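Local coordinates for protein lipocalin (Argas monolakensis, PDB 3BRN) that binds serotonin in the pocket of its lipocalin beta barrel and probably serves the tick as a scavenger of biogenic amines, at residues S104-M108 with C132-F136; Y28-K34 with R143-W149; G79-E83 with T94-L98; P12-S18 with V97-Y102. All blocks are in the same frame, centred on the assembly; numbering follows the deposited sequence.

Overall arrangement
All four contacts reach the same curled antiparallel sheet, the barrel of a lipocalin. Interaction 1 is the most buried: a disulfide and apolar packing hold helix 131-140 against strand 105-109, whose other side meets serotonin. Interactions 3 and 4 share Val-97 and Leu-98; the former is strand pairing with Thr-94 and Thr-96 outside and Ile-82 and Thr-95 inside, the latter packs aromatic rings where helix 15-20 closes the barrel. Interaction 2, about 19 Å from interaction 4 between centres and on the opposite side of the chain's centre, fastens strand 146-147 by backbone bonds and histidine contacts. A Lys-31 to Asp-133 salt bridge joins 1 and 2; Asp-106 and Ser-100 link 1 and 4.

Interaction 1: residues S104-M108 with C132-F136; sequences SCDVM and CDTKF. With SRO (serotonin), chain C.
The serotonin pocket of this lipocalin barrel is backed here by a helix tied to the wall through a disulfide. Residues 105-108 are an extended strand; 132-136 are helical, with Phe-136 N bonded to Cys-132 O at 2.9 Å. The two axes run nearly parallel, at 9° and 8.2 Å apart at closest, and the nearest CA atoms are those of Val-107 and Phe-136, at 6.1 Å. Cys-105 (chi1 p) and Cys-132 (chi1 m) point toward each other and join SG to SG at 2.1 Å, with chi3 84°. Two residues on, Val-107 (chi1 t) occupies the same strand face: its CG2 lies 3.5 Å from Cys-132 O, 3.9 Å from Lys-135 CG and 4.2 Å from Phe-136 CB, its branched side chain fitting between these three residues of one helical turn. Asp-106 and Met-108 point away from the helix. Buried Asp-106 offers a carboxylate to the amine, SRO NZ to OD2 2.8 Å, while its OD1 accepts from Ser-100; Met-108 CE touches SRO CD1 at 3.5 Å. The strand lies in the sheet between strand 115-120 on one edge and strands 93-97 and 99-100 on the other, with helix 131-140 against its outer face.

Interaction 2: residues Y28-K34 with R143-W149; sequences YLRKTTK and RPIHHTW
A classic beta bulge, in which Arg-30 and Lys-31 both face Leu-117, kinks strand 26-32 just where the C-terminal segment joins this lipocalin barrel. Arg-30 has a helical psi of -49°; Lys-31 and Thr-32 are extended. The pairing is antiparallel: Thr-32 opposes His-146 as a hydrogen-bonded pair, CA atoms 5.2 Å apart, with Thr-32 N to His-146 O 2.9 Å and His-146 N to Thr-32 O 2.7 Å. Beyond it Thr-148 N donates to Arg-30 O at 3.1 Å. Thr-32 OG1 accepts from Lys-34 N at 3.0 Å, an ST turn that ends the strand. Arg-30 reaches back with NH1 3.2 Å from His-147 ND1, a hydrogen bond, while its NE binds Tyr-129. At the other end Trp-149 (chi1 t) sets an edge toward the face of Tyr-28 (chi1 m), centroids 4.7 Å apart and planes at 55°, with Trp-149 CD1 3.6 Å from Tyr-28 CD2. One water donates to Thr-33 O at 2.6 Å and to Pro-144 O at 3.0 Å.

Interaction 3: residues G79-E83 with T94-L98; sequences GDKIE and TTTVL
Backbone hydrogen bonds set the register of 81-83 against 94-97, two extended strands whose axes approach to 4.6 Å at 155°. Ile-82 and Thr-95 form the hydrogen-bonded pair, Ile-82 N to Thr-95 O and Thr-95 N to Ile-82 O both 2.7 Å; Lys-81 with Thr-96 and Glu-83 with Thr-94 are non-hydrogen-bonded pairs. Val-97 N reaches Asp-80 O at 2.9 Å, where the turn from Gly-79, of positive phi, enters the strand. These are neighbouring antiparallel strands of the lipocalin barrel, so one face looks into the pocket and the other outward. The outward face carries the charged and hydroxyl pairs: Lys-81 (chi1 m, chi2 m) curls back to place NZ 2.8 Å from Thr-96 OG1, and Thr-94 OG1 donates to Glu-83 OE1 at a very short 2.3 Å. A water donates to Asp-80 OD2 and Val-97 O, 2.5 Å from each. Inside, branched Ile-82 shares its face with Thr-95, CB to CB 4.0 Å, touches serotonin and sets CD1 3.8 Å from Val-97 CG2.

Interaction 4: residues P12-S18 with V97-Y102; sequences PFQAYKS and VLFSDY. With SRO (serotonin), chain C.
Two aromatic rings shape this contact, each filling a hollow in the other segment. Residues 12-14 are extended, Pro-12 following a cis peptide bond, and Gln-14 occupies the N-cap position of the helix that starts at Ala-15. Opposite, the chain turns a corner at Leu-98, runs as a short strand through 99-100 and turns again at Tyr-102, which has positive phi (71°). Phe-13 (chi1 m) is the first bump. Its flat ring drops into the hollow of that corner, with Phe-99 CA 3.6 Å from its centroid over the face, a CH-pi contact; its CE2 lies 3.1 Å from Leu-98 O and its CZ 3.3 Å from Phe-99 CD1. The second bump is Tyr-102 (chi1 m), whose ring lies under Lys-17, CB 3.6 Å from the centroid, while its OH accepts from Gln-14 N at 2.8 Å; a tyrosine thus supplies both a flat face and a polar tip. Ser-100 OG takes Tyr-102 N at 3.1 Å, an ST turn, and also bonds Asp-106. Beside the rings, small Ala-15 and Ser-18 let the helix approach Val-97, whose CG2 is 4.3 Å from Ala-15 CB and 4.1 Å from Ser-18 CB. Ser-18 O accepts from SRO NZ at 2.8 Å, so the short N-terminal helix closing one end of the barrel, as in lipocalins generally, also lines the serotonin site.

Interaction 1: residues S104-M108 with C132-F136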
# COMPACT_ATOMS: atom_id res chain seq x y z
N SER A 104 1.95 -6.33 8.10
CA SER A 104 3.07 -6.38 7.16
C SER A 104 2.71 -6.09 5.71
O SER A 104 3.56 -5.66 4.93
CB SER A 104 3.80 -7.72 7.26
OG SER A 104 2.93 -8.80 6.97
N CYS A 105 1.49 -6.43 5.30
CA CYS A 105 1.15 -6.35 3.88
C CYS A 105 -0.34 -6.11 3.63
O CYS A 105 -1.18 -6.44 4.46
CB CYS A 105 1.63 -7.61 3.15
SG CYS A 105 0.80 -9.12 3.69
N ASP A 106 -0.66 -5.55 2.48
CA ASP A 106 -2.02 -5.32 2.05
C ASP A 106 -2.16 -5.72 0.60
O ASP A 106 -1.23 -5.58 -0.15
CB ASP A 106 -2.37 -3.85 2.08
CG ASP A 106 -2.00 -3.18 3.34
OD1 ASP A 106 -2.54 -3.49 4.38
OD2 ASP A 106 -1.20 -2.27 3.26
N VAL A 107 -3.34 -6.15 0.20
CA VAL A 107 -3.66 -6.21 -1.23
C VAL A 107 -4.82 -5.25 -1.50
O VAL A 107 -5.84 -5.32 -0.84
CB VAL A 107 -4.06 -7.64 -1.62
CG1 VAL A 107 -4.50 -7.67 -3.11
CG2 VAL A 107 -2.89 -8.59 -1.34
N MET A 108 -4.65 -4.39 -2.50
CA MET A 108 -5.60 -3.33 -2.77
C MET A 108 -6.12 -3.46 -4.20
O MET A 108 -5.41 -3.96 -5.09
CB MET A 108 -4.90 -1.96 -2.70
CG MET A 108 -4.14 -1.67 -1.41
SD MET A 108 -5.16 -1.76 0.06
CE MET A 108 -4.14 -0.81 1.19
N CYS A 132 -0.52 -12.54 1.55
CA CYS A 132 -0.72 -11.46 0.60
C CYS A 132 -0.29 -11.88 -0.78
O CYS A 132 -0.86 -11.41 -1.76
CB CYS A 132 -0.01 -10.19 1.01
SG CYS A 132 -0.78 -9.36 2.40
N ASP A 133 0.74 -12.67 -0.86
CA ASP A 133 1.19 -13.16 -2.13
C ASP A 133 0.10 -14.03 -2.73
O ASP A 133 -0.24 -13.92 -3.84
CB ASP A 133 2.47 -13.95 -1.98
CG ASP A 133 3.69 -13.18 -2.39
OD1 ASP A 133 3.58 -12.28 -3.20
OD2 ASP A 133 4.77 -13.52 -1.91
N THR A 134 -0.46 -14.91 -1.93
CA THR A 134 -1.54 -15.76 -2.38
C THR A 134 -2.74 -14.96 -2.88
O THR A 134 -3.41 -15.36 -3.82
CB THR A 134 -2.00 -16.74 -1.28
OG1 THR A 134 -0.88 -17.52 -0.83
CG2 THR A 134 -3.07 -17.67 -1.81
N LYS A 135 -3.07 -13.88 -2.18
CA LYS A 135 -4.26 -13.10 -2.52
C LYS A 135 -3.99 -12.29 -3.77
O LYS A 135 -4.85 -12.17 -4.66
CB LYS A 135 -4.65 -12.18 -1.35
CG LYS A 135 -5.77 -11.20 -1.66
CD LYS A 135 -7.13 -11.89 -1.72
CE LYS A 135 -8.22 -10.90 -2.14
NZ LYS A 135 -9.56 -11.56 -2.05
N PHE A 136 -2.80 -11.69 -3.83
CA PHE A 136 -2.45 -10.87 -4.99
C PHE A 136 -2.44 -11.72 -6.26
O PHE A 136 -3.01 -11.32 -7.30
CB PHE A 136 -1.10 -10.16 -4.75
CG PHE A 136 -0.61 -9.37 -5.94
CD1 PHE A 136 -1.20 -8.14 -6.24
CD2 PHE A 136 0.33 -9.89 -6.81
CE1 PHE A 136 -0.81 -7.42 -7.37
CE2 PHE A 136 0.72 -9.18 -7.95
CZ PHE A 136 0.14 -7.93 -8.21
OH SRO C . -2.13 6.23 3.49
CZ3 SRO C . -2.30 5.36 2.45
CH2 SRO C . -2.89 5.85 1.29
CZ2 SRO C . -2.98 5.04 0.15
CE2 SRO C . -2.52 3.74 0.26
NE1 SRO C . -2.49 2.67 -0.58
CD1 SRO C . -1.90 1.63 0.05
CG SRO C . -1.56 2.02 1.34
CD2 SRO C . -1.98 3.34 1.47
CE3 SRO C . -1.88 4.13 2.51
CB SRO C . -0.92 1.15 2.40
CA SRO C . -1.91 0.90 3.56
NZ SRO C . -1.20 0.20 4.63

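Interaction 2: residues Y28-K34 with R143-W149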
# COMPACT_ATOMS: atom_id res chain seq x y z
N TYR A 28 5.98 -0.06 1.06
CA TYR A 28 6.42 0.09 -0.31
C TYR A 28 5.35 -0.50 -1.20
O TYR A 28 4.81 -1.55 -0.87
CB TYR A 28 7.69 -0.72 -0.57
CG TYR A 28 8.93 -0.13 0.04
CD1 TYR A 28 9.40 -0.59 1.25
CD2 TYR A 28 9.65 0.86 -0.63
CE1 TYR A 28 10.60 -0.13 1.76
CE2 TYR A 28 10.82 1.37 -0.08
CZ TYR A 28 11.28 0.86 1.11
OH TYR A 28 12.47 1.31 1.64
N LEU A 29 5.19 0.06 -2.40
CA LEU A 29 4.34 -0.59 -3.40
C LEU A 29 5.23 -1.65 -4.02
O LEU A 29 6.22 -1.32 -4.65
CB LEU A 29 3.86 0.40 -4.46
CG LEU A 29 3.12 -0.20 -5.68
CD1 LEU A 29 1.90 -0.95 -5.18
CD2 LEU A 29 2.66 0.96 -6.56
N ARG A 30 4.99 -2.92 -3.65
CA ARG A 30 5.84 -4.03 -4.04
C ARG A 30 5.56 -4.55 -5.45
O ARG A 30 6.48 -4.83 -6.21
CB ARG A 30 5.73 -5.17 -3.00
CG ARG A 30 6.54 -6.44 -3.32
CD ARG A 30 8.05 -6.17 -3.46
NE ARG A 30 8.76 -7.39 -3.86
CZ ARG A 30 8.77 -7.89 -5.10
NH1 ARG A 30 8.13 -7.27 -6.08
NH2 ARG A 30 9.43 -9.01 -5.35
N LYS A 31 4.28 -4.79 -5.75
CA LYS A 31 3.89 -5.24 -7.09
C LYS A 31 2.61 -4.53 -7.48
O LYS A 31 1.75 -4.35 -6.64
CB LYS A 31 3.62 -6.75 -7.11
CG LYS A 31 4.76 -7.64 -6.62
CD LYS A 31 4.41 -9.11 -6.77
CE LYS A 31 5.52 -10.01 -6.22
NZ LYS A 31 4.99 -11.35 -5.86
N THR A 32 2.41 -4.32 -8.79
CA THR A 32 1.16 -3.75 -9.29
C THR A 32 0.85 -4.28 -10.69
O THR A 32 1.76 -4.73 -11.40
CB THR A 32 1.20 -2.18 -9.27
OG1 THR A 32 -0.02 -1.65 -9.80
CG2 THR A 32 2.37 -1.64 -10.10
N THR A 33 -0.43 -4.32 -11.05
CA THR A 33 -0.82 -4.64 -12.42
C THR A 33 -0.89 -3.37 -13.28
O THR A 33 -1.27 -3.43 -14.44
CB THR A 33 -2.18 -5.39 -12.49
OG1 THR A 33 -3.20 -4.58 -11.89
CG2 THR A 33 -2.08 -6.75 -11.75
N LYS A 34 -0.61 -2.21 -12.69
CA LYS A 34 -0.55 -1.00 -13.50
C LYS A 34 0.91 -0.74 -13.91
O LYS A 34 1.79 -0.68 -13.05
CB LYS A 34 -1.09 0.20 -12.71
CG LYS A 34 -0.84 1.56 -13.36
CD LYS A 34 -1.53 2.67 -12.59
CE LYS A 34 -0.93 4.04 -12.91
NZ LYS A 34 -1.51 5.12 -12.04
N ARG A 143 -2.91 -11.33 -15.55
CA ARG A 143 -2.51 -9.96 -15.90
C ARG A 143 -1.01 -9.77 -15.68
O ARG A 143 -0.43 -10.35 -14.75
CB ARG A 143 -3.26 -8.96 -15.03
CG ARG A 143 -4.77 -8.87 -15.28
CD ARG A 143 -5.40 -7.83 -14.36
NE ARG A 143 -6.85 -7.72 -14.51
CZ ARG A 143 -7.73 -8.53 -13.91
NH1 ARG A 143 -7.31 -9.56 -13.19
NH2 ARG A 143 -9.03 -8.34 -14.08
N PRO A 144 -0.37 -8.96 -16.52
CA PRO A 144 1.05 -8.67 -16.31
C PRO A 144 1.31 -8.01 -14.96
O PRO A 144 0.47 -7.23 -14.49
CB PRO A 144 1.38 -7.70 -17.45
CG PRO A 144 0.41 -8.10 -18.55
CD PRO A 144 -0.86 -8.44 -17.81
N ILE A 145 2.40 -8.41 -14.31
CA ILE A 145 2.77 -7.88 -12.99
C ILE A 145 4.02 -7.00 -13.12
O ILE A 145 4.96 -7.34 -13.84
CB ILE A 145 3.12 -9.01 -11.99
CG1 ILE A 145 2.03 -10.09 -11.94
CG2 ILE A 145 3.47 -8.42 -10.63
CD1 ILE A 145 0.68 -9.57 -11.68
N HIS A 146 3.98 -5.84 -12.50
CA HIS A 146 5.12 -4.98 -12.42
C HIS A 146 5.71 -4.85 -11.05
O HIS A 146 5.03 -4.52 -10.11
CB HIS A 146 4.78 -3.62 -12.95
CG HIS A 146 4.12 -3.68 -14.27
ND1 HIS A 146 2.82 -4.07 -14.42
CD2 HIS A 146 4.60 -3.50 -15.51
CE1 HIS A 146 2.51 -4.09 -15.69
NE2 HIS A 146 3.57 -3.74 -16.37
N HIS A 147 6.99 -5.08 -10.95
CA HIS A 147 7.66 -5.13 -9.70
C HIS A 147 8.31 -3.82 -9.30
O HIS A 147 9.36 -3.50 -9.77
CB HIS A 147 8.66 -6.25 -9.69
CG HIS A 147 8.05 -7.56 -10.01
ND1 HIS A 147 7.72 -8.47 -9.05
CD2 HIS A 147 7.64 -8.08 -11.18
CE1 HIS A 147 7.17 -9.52 -9.61
NE2 HIS A 147 7.10 -9.30 -10.90
N THR A 148 7.66 -3.07 -8.44
CA THR A 148 7.93 -1.65 -8.26
C THR A 148 9.04 -1.38 -7.25
O THR A 148 9.57 -0.27 -7.20
CB THR A 148 6.66 -0.91 -7.78
OG1 THR A 148 5.72 -0.84 -8.86
CG2 THR A 148 7.00 0.52 -7.32
N TRP A 149 9.17 -2.28 -6.29
CA TRP A 149 10.24 -2.22 -5.30
C TRP A 149 11.36 -3.11 -5.77
O TRP A 149 11.11 -4.15 -6.38
CB TRP A 149 9.76 -2.72 -3.95
CG TRP A 149 10.89 -2.85 -2.95
CD1 TRP A 149 11.46 -1.85 -2.23
CD2 TRP A 149 11.61 -4.05 -2.63
NE1 TRP A 149 12.48 -2.35 -1.45
CE2 TRP A 149 12.58 -3.70 -1.66
CE3 TRP A 149 11.52 -5.38 -3.04
CZ2 TRP A 149 13.42 -4.64 -1.08
CZ3 TRP A 149 12.39 -6.30 -2.48
CH2 TRP A 149 13.34 -5.92 -1.54
O HOH W 1 -1.43 -5.53 -15.98

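Interaction 3: residues G79-E83 with T94-L98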
# COMPACT_ATOMS: atom_id res chain seq x y z
N GLY A 79 -15.04 2.07 6.14
CA GLY A 79 -15.23 0.67 5.74
C GLY A 79 -13.92 0.18 5.13
O GLY A 79 -12.86 0.54 5.62
N ASP A 80 -13.99 -0.43 3.96
CA ASP A 80 -12.78 -0.87 3.27
C ASP A 80 -12.21 0.14 2.28
O ASP A 80 -11.33 -0.21 1.48
CB ASP A 80 -13.01 -2.23 2.58
CG ASP A 80 -14.08 -2.17 1.50
OD1 ASP A 80 -14.72 -1.11 1.34
OD2 ASP A 80 -14.31 -3.20 0.82
N LYS A 81 -12.61 1.40 2.39
CA LYS A 81 -12.15 2.44 1.46
C LYS A 81 -11.07 3.36 2.02
O LYS A 81 -11.21 3.93 3.10
CB LYS A 81 -13.32 3.30 0.98
CG LYS A 81 -14.44 2.52 0.33
CD LYS A 81 -13.95 1.77 -0.89
CE LYS A 81 -15.05 0.83 -1.39
NZ LYS A 81 -14.75 0.35 -2.77
N ILE A 82 -9.98 3.48 1.27
CA ILE A 82 -8.94 4.48 1.53
C ILE A 82 -9.06 5.54 0.45
O ILE A 82 -8.88 5.25 -0.74
CB ILE A 82 -7.51 3.87 1.47
CG1 ILE A 82 -7.32 2.82 2.57
CG2 ILE A 82 -6.42 4.96 1.59
CD1 ILE A 82 -6.06 1.98 2.41
N GLU A 83 -9.55 6.71 0.84
CA GLU A 83 -9.81 7.79 -0.12
C GLU A 83 -8.73 8.85 -0.02
O GLU A 83 -8.54 9.45 1.03
CB GLU A 83 -11.18 8.41 0.15
CG GLU A 83 -11.50 9.57 -0.80
CD GLU A 83 -11.68 9.12 -2.24
OE1 GLU A 83 -12.25 8.02 -2.45
OE2 GLU A 83 -11.29 9.87 -3.15
N THR A 94 -10.00 6.54 -4.95
CA THR A 94 -10.42 5.51 -4.00
C THR A 94 -9.63 4.21 -4.13
O THR A 94 -9.65 3.54 -5.16
CB THR A 94 -11.92 5.23 -4.14
OG1 THR A 94 -12.64 6.47 -4.10
CG2 THR A 94 -12.42 4.33 -3.01
N THR A 95 -8.91 3.86 -3.07
CA THR A 95 -8.25 2.57 -2.98
C THR A 95 -9.08 1.66 -2.07
O THR A 95 -9.51 2.07 -1.00
CB THR A 95 -6.86 2.77 -2.37
OG1 THR A 95 -6.01 3.44 -3.31
CG2 THR A 95 -6.24 1.43 -1.97
N THR A 96 -9.31 0.41 -2.49
CA THR A 96 -10.11 -0.52 -1.70
C THR A 96 -9.19 -1.61 -1.14
O THR A 96 -8.42 -2.22 -1.87
CB THR A 96 -11.21 -1.21 -2.56
OG1 THR A 96 -12.00 -0.22 -3.21
CG2 THR A 96 -12.13 -2.10 -1.70
N VAL A 97 -9.35 -1.90 0.15
CA VAL A 97 -8.57 -2.97 0.76
C VAL A 97 -9.23 -4.32 0.50
O VAL A 97 -10.33 -4.56 0.97
CB VAL A 97 -8.41 -2.75 2.27
CG1 VAL A 97 -7.40 -3.75 2.83
CG2 VAL A 97 -7.97 -1.31 2.56
N LEU A 98 -8.60 -5.16 -0.32
CA LEU A 98 -9.18 -6.47 -0.65
C LEU A 98 -8.76 -7.48 0.41
O LEU A 98 -9.41 -8.48 0.61
CB LEU A 98 -8.70 -6.93 -2.02
CG LEU A 98 -9.00 -5.93 -3.15
CD1 LEU A 98 -8.50 -6.53 -4.44
CD2 LEU A 98 -10.51 -5.64 -3.20
O HOH W 2 -12.79 -5.21 0.93

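Interaction 4: residues P12-S18 with V97-Y102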
# COMPACT_ATOMS: atom_id res chain seq x y z
N PRO A 12 -15.09 -8.52 6.96
CA PRO A 12 -14.65 -7.42 6.11
C PRO A 12 -13.25 -6.94 6.49
O PRO A 12 -12.69 -7.37 7.49
CB PRO A 12 -15.68 -6.32 6.38
CG PRO A 12 -16.24 -6.65 7.73
CD PRO A 12 -16.23 -8.15 7.82
N PHE A 13 -12.71 -6.05 5.66
CA PHE A 13 -11.39 -5.48 5.91
C PHE A 13 -11.49 -3.98 6.18
O PHE A 13 -12.11 -3.24 5.41
CB PHE A 13 -10.46 -5.74 4.72
CG PHE A 13 -10.11 -7.19 4.53
CD1 PHE A 13 -9.12 -7.78 5.29
CD2 PHE A 13 -10.79 -7.96 3.60
CE1 PHE A 13 -8.79 -9.11 5.12
CE2 PHE A 13 -10.47 -9.29 3.42
CZ PHE A 13 -9.47 -9.87 4.18
N GLN A 14 -10.88 -3.54 7.27
CA GLN A 14 -11.06 -2.19 7.78
C GLN A 14 -9.89 -1.29 7.38
O GLN A 14 -8.76 -1.51 7.81
CB GLN A 14 -11.21 -2.21 9.30
CG GLN A 14 -12.38 -3.05 9.77
CD GLN A 14 -12.39 -3.25 11.27
OE1 GLN A 14 -11.67 -4.11 11.79
NE2 GLN A 14 -13.23 -2.49 11.97
N ALA A 15 -10.18 -0.31 6.52
CA ALA A 15 -9.21 0.67 6.05
C ALA A 15 -8.38 1.39 7.12
O ALA A 15 -7.18 1.56 6.94
CB ALA A 15 -9.86 1.65 5.09
N TYR A 16 -8.99 1.88 8.19
CA TYR A 16 -8.18 2.54 9.21
C TYR A 16 -7.12 1.59 9.80
O TYR A 16 -5.98 1.99 9.99
CB TYR A 16 -9.04 3.22 10.29
CG TYR A 16 -9.54 2.29 11.35
CD1 TYR A 16 -10.77 1.65 11.21
CD2 TYR A 16 -8.88 2.17 12.57
CE1 TYR A 16 -11.27 0.85 12.21
CE2 TYR A 16 -9.38 1.37 13.57
CZ TYR A 16 -10.57 0.71 13.38
OH TYR A 16 -11.06 -0.13 14.34
N LYS A 17 -7.47 0.32 10.00
CA LYS A 17 -6.51 -0.66 10.48
C LYS A 17 -5.41 -0.96 9.45
O LYS A 17 -4.26 -1.18 9.81
CB LYS A 17 -7.20 -1.96 10.90
CG LYS A 17 -7.87 -1.88 12.26
CD LYS A 17 -9.10 -2.74 12.31
CE LYS A 17 -9.60 -2.92 13.73
NZ LYS A 17 -8.96 -4.08 14.38
N SER A 18 -5.77 -1.03 8.18
CA SER A 18 -4.78 -1.19 7.13
C SER A 18 -3.81 0.00 7.10
O SER A 18 -2.59 -0.17 7.00
CB SER A 18 -5.47 -1.35 5.76
OG SER A 18 -4.49 -1.33 4.73
N VAL A 97 -9.35 -1.90 0.15
CA VAL A 97 -8.57 -2.97 0.76
C VAL A 97 -9.23 -4.32 0.50
O VAL A 97 -10.33 -4.56 0.97
CB VAL A 97 -8.41 -2.75 2.27
CG1 VAL A 97 -7.40 -3.75 2.83
CG2 VAL A 97 -7.97 -1.31 2.56
N LEU A 98 -8.60 -5.16 -0.32
CA LEU A 98 -9.18 -6.47 -0.65
C LEU A 98 -8.76 -7.48 0.41
O LEU A 98 -9.41 -8.48 0.61
CB LEU A 98 -8.70 -6.93 -2.02
CG LEU A 98 -9.00 -5.93 -3.15
CD1 LEU A 98 -8.50 -6.53 -4.44
CD2 LEU A 98 -10.51 -5.64 -3.20
N PHE A 99 -7.58 -7.25 0.98
CA PHE A 99 -7.08 -8.09 2.05
C PHE A 99 -5.96 -7.39 2.81
O PHE A 99 -5.20 -6.62 2.25
CB PHE A 99 -6.58 -9.44 1.50
CG PHE A 99 -5.88 -10.29 2.52
CD1 PHE A 99 -6.59 -11.17 3.33
CD2 PHE A 99 -4.50 -10.24 2.65
CE1 PHE A 99 -5.95 -11.94 4.28
CE2 PHE A 99 -3.86 -10.99 3.61
CZ PHE A 99 -4.58 -11.86 4.41
N SER A 100 -5.85 -7.66 4.11
CA SER A 100 -4.74 -7.08 4.87
C SER A 100 -4.56 -7.90 6.13
O SER A 100 -5.51 -8.54 6.58
CB SER A 100 -5.07 -5.64 5.24
OG SER A 100 -3.96 -5.03 5.88
N ASP A 101 -3.34 -7.95 6.65
CA ASP A 101 -3.09 -8.56 7.95
C ASP A 101 -2.83 -7.48 9.00
O ASP A 101 -2.54 -7.77 10.16
CB ASP A 101 -1.94 -9.57 7.88
CG ASP A 101 -0.60 -8.92 7.62
OD1 ASP A 101 -0.54 -7.69 7.42
OD2 ASP A 101 0.41 -9.66 7.63
N TYR A 102 -2.93 -6.22 8.58
CA TYR A 102 -2.92 -5.10 9.51
C TYR A 102 -1.53 -4.90 10.11
O TYR A 102 -1.37 -4.20 11.11
CB TYR A 102 -3.95 -5.31 10.62
CG TYR A 102 -5.38 -5.32 10.13
CD1 TYR A 102 -5.72 -4.73 8.92
CD2 TYR A 102 -6.39 -5.91 10.88
CE1 TYR A 102 -7.03 -4.73 8.47
CE2 TYR A 102 -7.70 -5.92 10.44
CZ TYR A 102 -8.01 -5.33 9.23
OH TYR A 102 -9.31 -5.34 8.79
OH SRO C . -2.13 6.23 3.49
CZ3 SRO C . -2.30 5.36 2.45
CH2 SRO C . -2.89 5.85 1.29
CZ2 SRO C . -2.98 5.04 0.15
CE2 SRO C . -2.52 3.74 0.26
NE1 SRO C . -2.49 2.67 -0.58
CD1 SRO C . -1.90 1.63 0.05
CG SRO C . -1.56 2.02 1.34
CD2 SRO C . -1.98 3.34 1.47
CE3 SRO C . -1.88 4.13 2.51
CB SRO C . -0.92 1.15 2.40
CA SRO C . -1.91 0.90 3.56
NZ SRO C . -1.20 0.20 4.63